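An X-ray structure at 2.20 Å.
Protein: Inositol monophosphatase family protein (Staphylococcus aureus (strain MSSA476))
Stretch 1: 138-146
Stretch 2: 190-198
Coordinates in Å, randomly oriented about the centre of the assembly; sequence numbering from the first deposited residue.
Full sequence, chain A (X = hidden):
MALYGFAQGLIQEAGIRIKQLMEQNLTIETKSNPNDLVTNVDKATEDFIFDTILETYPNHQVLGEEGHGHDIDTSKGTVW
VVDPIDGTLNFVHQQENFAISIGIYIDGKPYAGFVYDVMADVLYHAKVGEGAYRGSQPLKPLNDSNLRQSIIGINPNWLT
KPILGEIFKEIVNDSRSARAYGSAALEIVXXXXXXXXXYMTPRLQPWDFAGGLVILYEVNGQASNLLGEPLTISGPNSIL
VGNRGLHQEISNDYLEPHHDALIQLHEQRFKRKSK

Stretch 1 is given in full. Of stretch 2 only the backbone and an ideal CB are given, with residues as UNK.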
# COMPACT_ATOMS: atom_id res chain seq x y z
N PRO A 138 13.67 -4.32 -18.48
CA PRO A 138 14.75 -4.10 -17.53
C PRO A 138 14.38 -2.93 -16.62
O PRO A 138 13.70 -2.04 -17.06
CB PRO A 138 15.96 -3.79 -18.45
CG PRO A 138 15.38 -3.24 -19.71
CD PRO A 138 14.02 -3.88 -19.85
N LEU A 139 14.77 -2.99 -15.36
CA LEU A 139 14.62 -1.86 -14.44
C LEU A 139 15.83 -0.96 -14.58
O LEU A 139 16.93 -1.45 -14.79
CB LEU A 139 14.55 -2.37 -13.01
CG LEU A 139 13.37 -3.28 -12.70
CD1 LEU A 139 13.43 -3.62 -11.24
CD2 LEU A 139 12.06 -2.58 -13.04
N LYS A 140 15.61 0.35 -14.47
CA LYS A 140 16.65 1.39 -14.48
C LYS A 140 17.35 1.48 -13.12
O LYS A 140 16.69 1.29 -12.08
CB LYS A 140 16.08 2.80 -14.75
CG LYS A 140 15.20 2.98 -15.98
CD LYS A 140 15.97 2.78 -17.28
CE LYS A 140 15.16 1.98 -18.30
NZ LYS A 140 16.09 1.21 -19.18
N PRO A 141 18.67 1.84 -13.13
CA PRO A 141 19.32 2.23 -11.90
C PRO A 141 18.56 3.32 -11.18
O PRO A 141 17.77 4.12 -11.77
CB PRO A 141 20.69 2.74 -12.36
CG PRO A 141 20.97 1.96 -13.60
CD PRO A 141 19.61 1.88 -14.27
N LEU A 142 18.75 3.29 -9.88
CA LEU A 142 18.14 4.23 -8.99
C LEU A 142 18.97 5.49 -8.99
O LEU A 142 20.16 5.46 -9.23
CB LEU A 142 18.10 3.62 -7.57
CG LEU A 142 17.26 2.32 -7.43
CD1 LEU A 142 17.22 1.90 -5.99
CD2 LEU A 142 15.85 2.55 -7.95
N ASN A 143 18.31 6.61 -8.71
CA ASN A 143 18.96 7.91 -8.50
C ASN A 143 18.82 8.26 -7.03
O ASN A 143 17.87 7.83 -6.34
CB ASN A 143 18.27 8.99 -9.32
CG ASN A 143 18.49 8.82 -10.83
OD1 ASN A 143 19.62 8.55 -11.27
ND2 ASN A 143 17.43 8.99 -11.62
N ASP A 144 19.78 9.03 -6.55
CA ASP A 144 19.73 9.59 -5.22
C ASP A 144 18.50 10.51 -5.00
O ASP A 144 18.08 11.24 -5.90
CB ASP A 144 21.03 10.36 -4.92
CG ASP A 144 22.25 9.40 -4.67
OD1 ASP A 144 22.07 8.15 -4.56
OD2 ASP A 144 23.39 9.91 -4.57
N SER A 145 17.96 10.47 -3.78
CA SER A 145 16.96 11.43 -3.34
C SER A 145 17.36 11.94 -1.97
O SER A 145 18.09 11.26 -1.21
CB SER A 145 15.55 10.76 -3.28
OG SER A 145 15.51 9.74 -2.29
N ASN A 146 16.87 13.13 -1.63
CA ASN A 146 16.85 13.57 -0.22
C ASN A 146 15.60 13.04 0.51
O ASN A 146 14.52 12.89 -0.10
CB ASN A 146 16.94 15.10 -0.15
CG ASN A 146 18.20 15.61 -0.86
OD1 ASN A 146 19.30 15.25 -0.49
ND2 ASN A 146 18.02 16.41 -1.92
N UNK A 190 9.55 -2.57 -4.48
CA UNK A 190 9.14 -1.17 -4.67
C UNK A 190 10.30 -0.21 -4.56
O UNK A 190 10.31 0.84 -5.22
CB UNK A 190 8.07 -0.79 -3.65
N UNK A 191 11.29 -0.52 -3.73
CA UNK A 191 12.52 0.31 -3.77
C UNK A 191 13.28 0.09 -5.08
O UNK A 191 13.69 1.04 -5.74
CB UNK A 191 13.43 -0.01 -2.58
N UNK A 192 13.46 -1.16 -5.47
CA UNK A 192 14.13 -1.43 -6.73
C UNK A 192 13.47 -0.77 -7.94
O UNK A 192 14.20 -0.35 -8.83
CB UNK A 192 14.19 -2.94 -6.95
N UNK A 193 12.13 -0.68 -7.98
CA UNK A 193 11.43 -0.04 -9.10
C UNK A 193 11.31 1.46 -8.98
O UNK A 193 10.85 2.09 -9.92
CB UNK A 193 10.03 -0.63 -9.24
N UNK A 194 11.67 2.04 -7.84
CA UNK A 194 11.51 3.47 -7.64
C UNK A 194 10.16 3.92 -7.12
O UNK A 194 9.93 5.11 -6.98
CB UNK A 194 11.78 4.19 -8.96
N UNK A 195 9.26 2.97 -6.79
CA UNK A 195 7.97 3.32 -6.21
C UNK A 195 8.05 3.82 -4.76
O UNK A 195 7.18 4.57 -4.30
CB UNK A 195 7.05 2.10 -6.27
N UNK A 196 9.08 3.38 -4.04
CA UNK A 196 9.42 3.92 -2.74
C UNK A 196 10.92 4.23 -2.77
O UNK A 196 11.69 3.48 -3.37
CB UNK A 196 9.06 2.95 -1.61
N UNK A 197 11.33 5.30 -2.09
CA UNK A 197 12.72 5.67 -2.02
C UNK A 197 13.38 4.94 -0.91
O UNK A 197 14.57 4.67 -1.00
CB UNK A 197 12.89 7.18 -1.84
N UNK A 198 12.64 4.58 0.13
CA UNK A 198 13.17 3.66 1.12
C UNK A 198 12.08 2.87 1.85
O UNK A 198 10.91 3.25 1.86
CB UNK A 198 14.01 4.43 2.14

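Stretch 1 runs past the last turn of a helix in an extended, irregular path, and it offers that turn two leucine side chains, L139 and L142, and farther along the hydroxyl of S145. No direct hydrogen bond joins the two stretches, so most positions must be judged by shape and by the path of the backbone.

Position 190 is helical, and its ideal CB has nothing of stretch 1 within 5.5 Å. Many residues would fit; the deposited one is S190, whose hydroxyl is hydrogen-bonded elsewhere in the structure.

Position 191, also helical, sends its CA-to-CB bond sideways, with the ideal CB 5.4 Å from L142 CD1. That gap leaves room for an apolar branch of moderate size, so valine, isoleucine or leucine would each be reasonable. The residue is V191, with chi1 in the t well; its CG1 lies 4.5 Å from L142 CD1, a loose apolar contact. Its carbonyl is approached more closely, L142 CD2 lying 3.4 Å from V191 O.

At 192 the ideal CB is already 4.4 Å from L139 CD1. A small apolar side chain is enough to make contact here, although the backbone alone does not exclude a larger one. A192 meets L139 with its single methyl, CB to L139 CD1 being 4.4 Å. The carbonyl does further work: one water donates to both A192 O, at 2.6 Å from the water O, and K140 O, at 2.8 Å from the same atom. These two acceptors cannot bond to each other, and the water supplies the protons that link them.

Position 193 points its CA-to-CB bond away from stretch 1, yet its ideal CB is only 4.7 Å from L139 CD2. A branched residue could therefore touch the leucine with a methyl; valine would do so with an apolar second branch, threonine with a hydroxyl in its place. It is T193, chi1 in the p well, with CG2 4.0 Å from L139 CD2.

The backbone decides 194. Its phi/psi of 86/5 marks the departure from the helix in a Schellman motif, and a CB would be jammed against the carbonyl O of the preceding residue. Glycine is strongly indicated, and G194 is found. Its N donates to V191 O at 3.1 Å, while 196 N donates to S190 O, also at 3.1 Å, closing the turn.

Positions 195 and 196 lie out of reach of stretch 1, which therefore says little about either. They are N195, its ND2 hydrogen-bonded elsewhere in the structure, and L196.

Position 197 points toward stretch 1, its ideal CB 3.7 Å from S145 OG. The nearby hydroxyl might suggest a polar residue, but a flexible chain that passes it would also serve. E197 passes it: CG packs 3.3 Å from S145 OG, and both carboxylate oxygens find hydrogen bonds elsewhere in the structure.

Position 198 is extended, its ideal CB beyond 5.5 Å of stretch 1, so the choice is open; it is A198.

Stretch 2, residues 190-198: SVATGNLEA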
# COMPACT_ATOMS: atom_id res chain seq x y z
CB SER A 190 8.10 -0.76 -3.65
OG SER A 190 6.94 -1.52 -3.77
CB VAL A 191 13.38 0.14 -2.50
CG1 VAL A 191 14.55 1.14 -2.48
CG2 VAL A 191 12.53 0.42 -1.26
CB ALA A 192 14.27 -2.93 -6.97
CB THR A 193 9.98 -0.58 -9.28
OG1 THR A 193 9.22 -0.39 -8.08
CG2 THR A 193 9.98 -2.09 -9.64
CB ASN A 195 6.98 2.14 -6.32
CG ASN A 195 6.19 2.19 -7.62
OD1 ASN A 195 6.57 2.90 -8.60
ND2 ASN A 195 5.07 1.46 -7.65
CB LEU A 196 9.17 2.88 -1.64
CG LEU A 196 7.77 2.34 -1.34
CD1 LEU A 196 7.83 1.27 -0.24
CD2 LEU A 196 6.87 3.49 -0.92
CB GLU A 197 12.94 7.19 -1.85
CG GLU A 197 12.78 8.02 -3.13
CD GLU A 197 11.36 8.37 -3.52
OE1 GLU A 197 10.38 8.11 -2.79
OE2 GLU A 197 11.21 8.97 -4.59
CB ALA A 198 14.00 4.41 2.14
O HOH W 1 14.20 1.24 -10.86
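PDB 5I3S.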